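Local coordinates for protein autotransporter adhesin/invasin TibA (Escherichia coli, PDB 4Q1Q) that mediates adhesion to and invasion of human intestinal epithelial cells, and drives bacterial aggregation through TibA-TibA contacts, as a heptose-glycosylated surface autotransporter, at residues Glu244-Ser249 and Lys263-Ser268; Gly61-Val66 and His82-Ser87. All coordinates share one frame; numbering follows the deposited sequence.

Interaction 1. Residues Glu244-Ser249 and Lys263-Ser268; sequences ETTITS and KVIQNS. With 289 (D-glycero-alpha-D-manno-heptopyranose), chain B; 289 (D-glycero-alpha-D-manno-heptopyranose), chain C.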
ATOM      1  N   GLU A 244     -19.044  10.464 -13.828  1.00 49.39           N
ATOM      2  CA  GLU A 244     -19.268  11.357 -12.699  1.00 53.35           C
ATOM      3  C   GLU A 244     -17.926  11.988 -12.368  1.00 52.47           C
ATOM      4  O   GLU A 244     -17.388  11.812 -11.281  1.00 58.71           O
ATOM      5  CB  GLU A 244     -19.833  10.635 -11.470  1.00 46.72           C
ATOM      6  CG  GLU A 244     -21.176   9.953 -11.676  1.00 55.60           C
ATOM      7  CD  GLU A 244     -21.603   9.144 -10.453  1.00 57.25           C
ATOM      8  OE1 GLU A 244     -22.230   8.075 -10.630  1.00 51.30           O
ATOM      9  OE2 GLU A 244     -21.277   9.561  -9.316  1.00 59.52           O
ATOM     10  N   THR A 245     -17.380  12.704 -13.342  1.00 55.99           N
ATOM     11  CA  THR A 245     -16.213  13.531 -13.115  1.00 53.89           C
ATOM     12  C   THR A 245     -16.725  14.963 -13.020  1.00 56.01           C
ATOM     13  O   THR A 245     -17.476  15.449 -13.868  1.00 57.05           O
ATOM     14  CB  THR A 245     -15.211  13.409 -14.273  1.00 51.59           C
ATOM     15  OG1 THR A 245     -14.780  12.051 -14.371  1.00 56.97           O
ATOM     16  CG2 THR A 245     -13.995  14.265 -14.039  1.00 56.21           C
ATOM     17  N   THR A 246     -16.220  15.679 -12.028  1.00 52.78           N
ATOM     18  CA  THR A 246     -16.443  17.113 -11.990  1.00 60.56           C
ATOM     19  C   THR A 246     -15.096  17.796 -12.236  1.00 56.86           C
ATOM     20  O   THR A 246     -14.066  17.440 -11.657  1.00 48.55           O
ATOM     21  CB  THR A 246     -17.142  17.541 -10.676  1.00 59.50           C
ATOM     22  OG1 THR A 246     -17.717  18.841 -10.850  1.00 68.73           O
ATOM     23  CG2 THR A 246     -16.161  17.600  -9.534  1.00 63.50           C
ATOM     24  N   ILE A 247     -15.115  18.755 -13.156  1.00 53.40           N
ATOM     25  CA  ILE A 247     -13.909  19.496 -13.501  1.00 59.76           C
ATOM     26  C   ILE A 247     -14.131  20.931 -13.044  1.00 55.99           C
ATOM     27  O   ILE A 247     -14.949  21.664 -13.608  1.00 56.67           O
ATOM     28  CB  ILE A 247     -13.571  19.504 -15.011  1.00 56.66           C
ATOM     29  CG1 ILE A 247     -13.667  18.091 -15.588  1.00 57.49           C
ATOM     30  CG2 ILE A 247     -12.179  20.076 -15.259  1.00 52.71           C
ATOM     31  CD1 ILE A 247     -14.978  17.791 -16.275  1.00 56.13           C
ATOM     32  N   THR A 248     -13.341  21.288 -12.039  1.00 54.92           N
ATOM     33  CA  THR A 248     -13.396  22.590 -11.421  1.00 55.45           C
ATOM     34  C   THR A 248     -12.550  23.528 -12.260  1.00 67.66           C
ATOM     35  O   THR A 248     -11.613  23.137 -12.959  1.00 65.52           O
ATOM     36  CB  THR A 248     -12.855  22.574  -9.978  1.00 56.94           C
ATOM     37  OG1 THR A 248     -11.429  22.407  -9.989  1.00 61.12           O
ATOM     38  CG2 THR A 248     -13.537  21.475  -9.152  1.00 51.48           C
ATOM     39  N   SER A 249     -12.931  24.793 -12.164  1.00 70.53           N
ATOM     40  CA  SER A 249     -12.189  25.876 -12.775  1.00 61.95           C
ATOM     41  C   SER A 249     -10.699  25.624 -12.641  1.00 60.02           C
ATOM     42  O   SER A 249     -10.198  25.497 -11.528  1.00 55.32           O
ATOM     43  CB  SER A 249     -12.551  27.185 -12.086  1.00 63.50           C
ATOM     44  OG  SER A 249     -12.290  28.256 -12.969  1.00 72.81           O
ATOM     45  N   LYS A 263     -21.445  11.475 -17.617  1.00 49.21           N
ATOM     46  CA  LYS A 263     -21.851  12.229 -16.446  1.00 53.05           C
ATOM     47  C   LYS A 263     -20.755  13.189 -16.042  1.00 52.54           C
ATOM     48  O   LYS A 263     -20.355  13.253 -14.887  1.00 49.85           O
ATOM     49  CB  LYS A 263     -22.212  11.301 -15.286  1.00 57.25           C
ATOM     50  CG  LYS A 263     -23.376  10.392 -15.636  1.00 55.20           C
ATOM     51  CD  LYS A 263     -24.117   9.947 -14.379  1.00 61.54           C
ATOM     52  CE  LYS A 263     -25.348   9.124 -14.726  1.00 62.34           C
ATOM     53  NZ  LYS A 263     -24.947   7.866 -15.415  1.00 66.94           N
ATOM     54  N   VAL A 264     -20.331  13.993 -17.009  1.00 53.98           N
ATOM     55  CA  VAL A 264     -19.314  14.997 -16.759  1.00 59.31           C
ATOM     56  C   VAL A 264     -19.930  16.298 -16.276  1.00 46.91           C
ATOM     57  O   VAL A 264     -20.836  16.818 -16.901  1.00 50.57           O
ATOM     58  CB  VAL A 264     -18.456  15.284 -18.009  1.00 50.66           C
ATOM     59  CG1 VAL A 264     -17.526  16.448 -17.728  1.00 50.43           C
ATOM     60  CG2 VAL A 264     -17.645  14.049 -18.375  1.00 49.90           C
ATOM     61  N   ILE A 265     -19.361  16.850 -15.210  1.00 52.53           N
ATOM     62  CA  ILE A 265     -19.802  18.128 -14.678  1.00 58.54           C
ATOM     63  C   ILE A 265     -18.648  19.076 -14.962  1.00 51.23           C
ATOM     64  O   ILE A 265     -17.598  19.046 -14.321  1.00 52.34           O
ATOM     65  CB  ILE A 265     -20.129  18.112 -13.165  1.00 63.14           C
ATOM     66  CG1 ILE A 265     -21.189  17.051 -12.853  1.00 66.11           C
ATOM     67  CG2 ILE A 265     -20.630  19.477 -12.705  1.00 57.37           C
ATOM     68  CD1 ILE A 265     -21.254  16.642 -11.394  1.00 81.35           C
ATOM     69  N   GLN A 266     -18.888  19.953 -15.927  1.00 54.48           N
ATOM     70  CA  GLN A 266     -17.856  20.881 -16.344  1.00 59.78           C
ATOM     71  C   GLN A 266     -18.156  22.258 -15.792  1.00 54.39           C
ATOM     72  O   GLN A 266     -18.988  22.953 -16.359  1.00 55.12           O
ATOM     73  CB  GLN A 266     -17.823  20.968 -17.870  1.00 59.35           C
ATOM     74  CG  GLN A 266     -16.750  21.939 -18.328  1.00 56.68           C
ATOM     75  CD  GLN A 266     -16.382  21.755 -19.781  1.00 54.16           C
ATOM     76  OE1 GLN A 266     -17.209  21.335 -20.593  1.00 45.41           O
ATOM     77  NE2 GLN A 266     -15.154  22.139 -20.113  1.00 48.00           N
ATOM     78  N   ASN A 267     -17.500  22.641 -14.705  1.00 57.49           N
ATOM     79  CA  ASN A 267     -17.594  24.012 -14.227  1.00 60.65           C
ATOM     80  C   ASN A 267     -16.929  25.010 -15.175  1.00 65.47           C
ATOM     81  O   ASN A 267     -16.081  24.669 -16.003  1.00 71.17           O
ATOM     82  CB  ASN A 267     -16.903  24.200 -12.873  1.00 61.37           C
ATOM     83  CG  ASN A 267     -17.519  23.394 -11.749  1.00 56.23           C
ATOM     84  OD1 ASN A 267     -18.623  22.852 -11.835  1.00 54.83           O
ATOM     85  ND2 ASN A 267     -16.740  23.266 -10.684  1.00 51.57           N
ATOM     86  N   SER A 268     -17.273  26.273 -14.963  1.00 56.61           N
ATOM     87  CA  SER A 268     -16.725  27.388 -15.718  1.00 64.84           C
ATOM     88  C   SER A 268     -15.225  27.508 -15.449  1.00 62.73           C
ATOM     89  O   SER A 268     -14.788  27.483 -14.297  1.00 68.98           O
ATOM     90  CB  SER A 268     -17.514  28.645 -15.340  1.00 62.97           C
ATOM     91  OG  SER A 268     -17.388  29.694 -16.290  1.00 74.49           O
TER
HETATM   92  O7  289 B 426      -8.670  28.564  -8.391  1.00 84.65           O
HETATM   93  C7  289 B 426      -9.633  28.579  -9.453  1.00 87.39           C
HETATM   94  C6  289 B 426      -9.378  29.766 -10.382  1.00 88.16           C
HETATM   95  O6  289 B 426      -7.990  30.123 -10.369  1.00 94.98           O
HETATM   96  C5  289 B 426      -9.834  29.463 -11.806  1.00 77.26           C
HETATM   97  O5  289 B 426     -11.246  29.684 -11.833  1.00 69.63           O
HETATM   98  C1  289 B 426     -11.791  29.447 -13.129  1.00 72.54           C
HETATM   99  C2  289 B 426     -11.231  30.428 -14.149  1.00 78.02           C
HETATM  100  O2  289 B 426     -11.498  31.775 -13.754  1.00 70.17           O
HETATM  101  C3  289 B 426      -9.737  30.143 -14.235  1.00 78.34           C
HETATM  102  O3  289 B 426      -9.134  30.994 -15.216  1.00 84.66           O
HETATM  103  C4  289 B 426      -9.120  30.319 -12.850  1.00 74.32           C
HETATM  104  O4  289 B 426      -7.738  29.956 -12.946  1.00 83.74           O
HETATM  105  O7  289 C 427     -17.437  31.433 -10.686  1.00 97.21           O
HETATM  106  C7  289 C 427     -17.166  30.929 -11.999  1.00 82.51           C
HETATM  107  C6  289 C 427     -17.020  32.088 -12.979  1.00 83.88           C
HETATM  108  O6  289 C 427     -16.031  33.026 -12.541  1.00 89.50           O
HETATM  109  C5  289 C 427     -16.606  31.566 -14.352  1.00 73.80           C
HETATM  110  O5  289 C 427     -17.820  31.405 -15.091  1.00 67.80           O
HETATM  111  C1  289 C 427     -17.676  30.959 -16.440  1.00 66.35           C
HETATM  112  C2  289 C 427     -16.873  32.009 -17.196  1.00 65.04           C
HETATM  113  O2  289 C 427     -17.424  33.328 -17.149  1.00 68.63           O
HETATM  114  C3  289 C 427     -15.499  31.996 -16.535  1.00 71.23           C
HETATM  115  O3  289 C 427     -14.606  32.815 -17.289  1.00 66.88           O
HETATM  116  C4  289 C 427     -15.609  32.463 -15.089  1.00 75.64           C
HETATM  117  O4  289 C 427     -14.283  32.435 -14.541  1.00 85.67           O
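Thr245-Ile247 and Val264-Gln266 run parallel, their short axes 4.7 Å apart and 10° from alignment, with Thr246 beside Ile265 and Ile247 beside Gln266. The straightest rungs come from Ile265, whose N reaches Thr245 O at 2.7 Å and whose O accepts Ile247 N at 2.8 Å, both nearly straight. Asn267 N continues the ladder to Ile247 O, more bent, while the rung from Thr245 N to Lys263 O is weak. At the start, Glu244 and Lys263 are stacked corners, where each chain turns onto a new face. Their side chains lie side by side, yet Glu244 OE1 and Lys263 NZ stay 5.5 Å apart, so any attraction is probably modest. Nineteen residues separate equivalent positions, one full coil of the parallel beta-helix of the passenger region. On the face of Thr246 and Ile265, Thr246 OG1 is anti to its backbone N (chi1 -162°), which brings it to 3.4 Å from Ile265 CB as the two side chains cross at a slant; its bond to Ile265 O is weak. The other face carries Ile247 and Val264, which touch Leu253 of strand 252-255. Ile247 CD1 comes to 3.2 Å from Val264 CG1, tighter than normal carbon contact, and with Ile247 chi2 at an unusual 97° the placing of that methyl is doubtful. Further along, Asn267 sets its ND2 3.5 Å from Thr248 CA, while Thr248 OG1 bonds back to Val228 O on the preceding coil. Ser249 OG and Ser268 OG each carry a covalently linked heptose through C1, so the two sugars here sit on neighbouring coils.

Interaction 2. Residues Gly61-Val66 and His82-Ser87; sequences GGVQHV and HQHVSS. With 289 (D-glycero-alpha-D-manno-heptopyranose), chain I; 289 (D-glycero-alpha-D-manno-heptopyranose), chain J.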
ATOM      1  N   GLY A  61      17.775 -14.287   6.121  1.00 57.83           N
ATOM      2  CA  GLY A  61      17.425 -15.658   6.479  1.00 55.28           C
ATOM      3  C   GLY A  61      16.853 -15.809   7.871  1.00 53.67           C
ATOM      4  O   GLY A  61      16.610 -16.936   8.289  1.00 63.74           O
ATOM      5  N   GLY A  62      16.654 -14.712   8.599  1.00 57.92           N
ATOM      6  CA  GLY A  62      15.819 -14.727   9.807  1.00 57.71           C
ATOM      7  C   GLY A  62      14.332 -14.447   9.621  1.00 53.88           C
ATOM      8  O   GLY A  62      13.955 -13.588   8.826  1.00 55.76           O
ATOM      9  N   VAL A  63      13.487 -15.145  10.372  1.00 52.50           N
ATOM     10  CA  VAL A  63      12.034 -14.943  10.385  1.00 57.71           C
ATOM     11  C   VAL A  63      11.403 -14.670  11.766  1.00 55.87           C
ATOM     12  O   VAL A  63      11.667 -15.416  12.717  1.00 53.87           O
ATOM     13  CB  VAL A  63      11.334 -16.173   9.780  1.00 54.89           C
ATOM     14  CG1 VAL A  63      11.529 -17.403  10.654  1.00 66.30           C
ATOM     15  CG2 VAL A  63       9.846 -15.918   9.590  1.00 61.58           C
ATOM     16  N   GLN A  64      10.582 -13.620  11.867  1.00 54.09           N
ATOM     17  CA  GLN A  64       9.672 -13.349  12.998  1.00 54.70           C
ATOM     18  C   GLN A  64       8.227 -13.718  12.663  1.00 54.14           C
ATOM     19  O   GLN A  64       7.625 -13.106  11.781  1.00 52.73           O
ATOM     20  CB  GLN A  64       9.684 -11.866  13.404  1.00 57.28           C
ATOM     21  CG  GLN A  64       8.798 -11.476  14.587  1.00 61.51           C
ATOM     22  CD  GLN A  64       8.817  -9.987  14.903  1.00 65.20           C
ATOM     23  OE1 GLN A  64       8.507  -9.150  14.052  1.00 60.13           O
ATOM     24  NE2 GLN A  64       9.195  -9.634  16.129  1.00 59.65           N
ATOM     25  N   HIS A  65       7.676 -14.715  13.344  1.00 47.13           N
ATOM     26  CA  HIS A  65       6.292 -15.125  13.194  1.00 46.07           C
ATOM     27  C   HIS A  65       5.420 -14.471  14.254  1.00 58.21           C
ATOM     28  O   HIS A  65       5.660 -14.670  15.454  1.00 50.53           O
ATOM     29  CB  HIS A  65       6.148 -16.640  13.347  1.00 52.44           C
ATOM     30  CG  HIS A  65       6.899 -17.429  12.323  1.00 62.38           C
ATOM     31  ND1 HIS A  65       6.264 -18.092  11.292  1.00 61.36           N
ATOM     32  CD2 HIS A  65       8.225 -17.656  12.164  1.00 62.73           C
ATOM     33  CE1 HIS A  65       7.170 -18.684  10.533  1.00 59.73           C
ATOM     34  NE2 HIS A  65       8.366 -18.418  11.028  1.00 66.00           N
ATOM     35  N   VAL A  66       4.421 -13.708  13.813  1.00 52.96           N
ATOM     36  CA  VAL A  66       3.439 -13.125  14.727  1.00 53.91           C
ATOM     37  C   VAL A  66       2.092 -13.817  14.621  1.00 55.30           C
ATOM     38  O   VAL A  66       1.322 -13.580  13.690  1.00 58.75           O
ATOM     39  CB  VAL A  66       3.197 -11.630  14.475  1.00 49.21           C
ATOM     40  CG1 VAL A  66       2.319 -11.062  15.577  1.00 55.24           C
ATOM     41  CG2 VAL A  66       4.521 -10.891  14.355  1.00 53.13           C
ATOM     42  N   HIS A  82      12.414 -11.753   7.040  1.00 49.81           N
ATOM     43  CA  HIS A  82      10.958 -11.856   6.902  1.00 58.87           C
ATOM     44  C   HIS A  82      10.206 -11.627   8.215  1.00 57.46           C
ATOM     45  O   HIS A  82      10.594 -12.226   9.218  1.00 61.30           O
ATOM     46  CB  HIS A  82      10.546 -13.244   6.402  1.00 60.63           C
ATOM     47  CG  HIS A  82      10.880 -13.495   4.965  1.00 67.95           C
ATOM     48  ND1 HIS A  82      10.053 -13.105   3.933  1.00 67.78           N
ATOM     49  CD2 HIS A  82      11.950 -14.090   4.387  1.00 71.84           C
ATOM     50  CE1 HIS A  82      10.612 -13.430   2.780  1.00 69.94           C
ATOM     51  NE2 HIS A  82      11.764 -14.029   3.029  1.00 78.29           N
ATOM     52  N   GLN A  83       9.197 -10.758   8.216  1.00 50.31           N
ATOM     53  CA  GLN A  83       8.145 -10.741   9.240  1.00 49.34           C
ATOM     54  C   GLN A  83       6.832 -11.273   8.665  1.00 53.72           C
ATOM     55  O   GLN A  83       6.366 -10.713   7.665  1.00 46.39           O
ATOM     56  CB  GLN A  83       7.882  -9.331   9.778  1.00 48.31           C
ATOM     57  CG  GLN A  83       6.816  -9.284  10.861  1.00 52.98           C
ATOM     58  CD  GLN A  83       6.548  -7.877  11.353  1.00 60.08           C
ATOM     59  OE1 GLN A  83       6.102  -7.011  10.594  1.00 56.88           O
ATOM     60  NE2 GLN A  83       6.849  -7.630  12.625  1.00 57.72           N
ATOM     61  N   HIS A  84       6.320 -12.369   9.229  1.00 45.70           N
ATOM     62  CA  HIS A  84       5.037 -12.944   8.861  1.00 47.39           C
ATOM     63  C   HIS A  84       4.038 -12.576   9.942  1.00 51.37           C
ATOM     64  O   HIS A  84       4.135 -13.076  11.065  1.00 52.51           O
ATOM     65  CB  HIS A  84       5.061 -14.476   8.788  1.00 51.70           C
ATOM     66  CG  HIS A  84       5.869 -15.038   7.661  1.00 55.97           C
ATOM     67  ND1 HIS A  84       5.978 -16.394   7.438  1.00 60.43           N
ATOM     68  CD2 HIS A  84       6.616 -14.434   6.704  1.00 56.07           C
ATOM     69  CE1 HIS A  84       6.787 -16.603   6.415  1.00 57.19           C
ATOM     70  NE2 HIS A  84       7.179 -15.431   5.946  1.00 54.45           N
ATOM     71  N   VAL A  85       3.071 -11.728   9.605  1.00 51.64           N
ATOM     72  CA  VAL A  85       1.982 -11.417  10.529  1.00 44.97           C
ATOM     73  C   VAL A  85       0.770 -12.243  10.177  1.00 48.83           C
ATOM     74  O   VAL A  85       0.013 -11.942   9.249  1.00 50.64           O
ATOM     75  CB  VAL A  85       1.543  -9.950  10.481  1.00 43.58           C
ATOM     76  CG1 VAL A  85       0.466  -9.655  11.515  1.00 46.53           C
ATOM     77  CG2 VAL A  85       2.747  -9.063  10.717  1.00 46.25           C
ATOM     78  N   SER A  86       0.607 -13.297  10.958  1.00 49.47           N
ATOM     79  CA  SER A  86      -0.473 -14.233  10.708  1.00 49.74           C
ATOM     80  C   SER A  86      -1.737 -13.821  11.437  1.00 46.14           C
ATOM     81  O   SER A  86      -1.779 -12.846  12.180  1.00 57.17           O
ATOM     82  CB  SER A  86      -0.074 -15.651  11.129  1.00 51.94           C
ATOM     83  OG  SER A  86       1.117 -16.046  10.473  1.00 53.37           O
ATOM     84  N   SER A  87      -2.760 -14.624  11.186  1.00 47.09           N
ATOM     85  CA  SER A  87      -4.126 -14.363  11.587  1.00 53.80           C
ATOM     86  C   SER A  87      -4.199 -14.014  13.067  1.00 57.28           C
ATOM     87  O   SER A  87      -3.752 -14.792  13.901  1.00 52.32           O
ATOM     88  CB  SER A  87      -4.934 -15.613  11.239  1.00 59.22           C
ATOM     89  OG  SER A  87      -6.335 -15.447  11.406  1.00 66.40           O
TER
HETATM   90  O7  289 I 407      -2.721 -20.168   9.156  1.00 88.43           O
HETATM   91  C7  289 I 407      -1.683 -19.243   8.815  1.00 76.09           C
HETATM   92  C6  289 I 407      -0.500 -19.504   9.737  1.00 72.74           C
HETATM   93  O6  289 I 407      -0.095 -20.870   9.573  1.00 72.32           O
HETATM   94  C5  289 I 407       0.577 -18.449   9.478  1.00 65.99           C
HETATM   95  O5  289 I 407       0.860 -18.037  10.818  1.00 58.46           O
HETATM   96  C1  289 I 407       1.869 -17.027  10.882  1.00 59.02           C
HETATM   97  C2  289 I 407       3.210 -17.554  10.392  1.00 58.06           C
HETATM   98  O2  289 I 407       3.645 -18.662  11.193  1.00 56.92           O
HETATM   99  C3  289 I 407       3.021 -17.905   8.921  1.00 61.06           C
HETATM  100  O3  289 I 407       4.243 -18.487   8.476  1.00 70.25           O
HETATM  101  C4  289 I 407       1.846 -18.856   8.721  1.00 66.11           C
HETATM  102  O4  289 I 407       1.611 -18.843   7.309  1.00 69.10           O
HETATM  103  O7  289 J 408      -5.978 -18.672  14.705  1.00100.04           O
HETATM  104  C7  289 J 408      -7.374 -18.956  14.832  1.00 91.26           C
HETATM  105  C6  289 J 408      -8.074 -18.304  13.649  1.00 96.69           C
HETATM  106  O6  289 J 408      -9.455 -18.679  13.667  1.00106.40           O
HETATM  107  C5  289 J 408      -7.911 -16.786  13.703  1.00 91.36           C
HETATM  108  O5  289 J 408      -6.890 -16.400  12.782  1.00 88.30           O
HETATM  109  C1  289 J 408      -7.174 -16.454  11.381  1.00 80.46           C
HETATM  110  C2  289 J 408      -8.475 -15.753  10.993  1.00 87.32           C
HETATM  111  O2  289 J 408      -9.421 -16.702  10.485  1.00 76.44           O
HETATM  112  C3  289 J 408      -9.013 -15.024  12.221  1.00 82.58           C
HETATM  113  O3  289 J 408     -10.246 -14.411  11.847  1.00 79.88           O
HETATM  114  C4  289 J 408      -9.173 -15.981  13.401  1.00 85.09           C
HETATM  115  O4  289 J 408      -9.472 -15.199  14.562  1.00 94.14           O
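Gln64 OE1 is gripped twice: Gln83 NE2 donates to it at 2.7 Å, and Ser75 OG also bonds it. Both glutamines are extended with CG anti to the backbone N (chi1 -179° in each), and their amide planes are nearly coplanar, 12° apart. Gln64 NE2 passes the chain back to Gln45 OE1, and Gln83 OE1 takes Gln102 NE2 and Thr94 OG1, so these buried amides are satisfied coil by coil. The parallel backbones themselves exchange five bonds, from His82 N to Gly62 O through to Ser86 N to Val66 O. The other face carries the histidines. The edge of His84 is turned toward the face of His65 in an offset edge-to-face pair, centroids 5.3 Å apart, while Val63 CG2 lies over one face of the His84 ring. A heptose linked through C1 to Ser86 OG is held by both rings near their planes: His65 ND1 bonds its O2 at 2.7 Å and His84 ND1 its O3 at 2.9 Å, which should limit the sugar's rotation. Ser87 OG carries a second heptose. Like side chains stacked on successive coils, here a glutamine ladder inside with glycosylated serines outside, are a hallmark of the parallel beta-helix.

Interactions 1 and 2 sit on opposite sides of the chain's centre, with centres 47 Å apart and nearest atoms about 36 Å apart, so neither touches the other. Both join one coil to the next, 19 residues on, but on different faces: strands 63-66 and 82-85 belong to the run from 25-28 to 271-273, whereas 244-249 and 263-268 begin at corners of the coil, on strands 241-247 and 260-266. Interaction 2 is buried and comes early in the chain; interaction 1 is a surface contact near the modelled C-terminal end. Each displays two serine-linked heptoses, on neighbouring coils in interaction 1 and on consecutive serines of one coil in interaction 2, where histidines also bind a sugar.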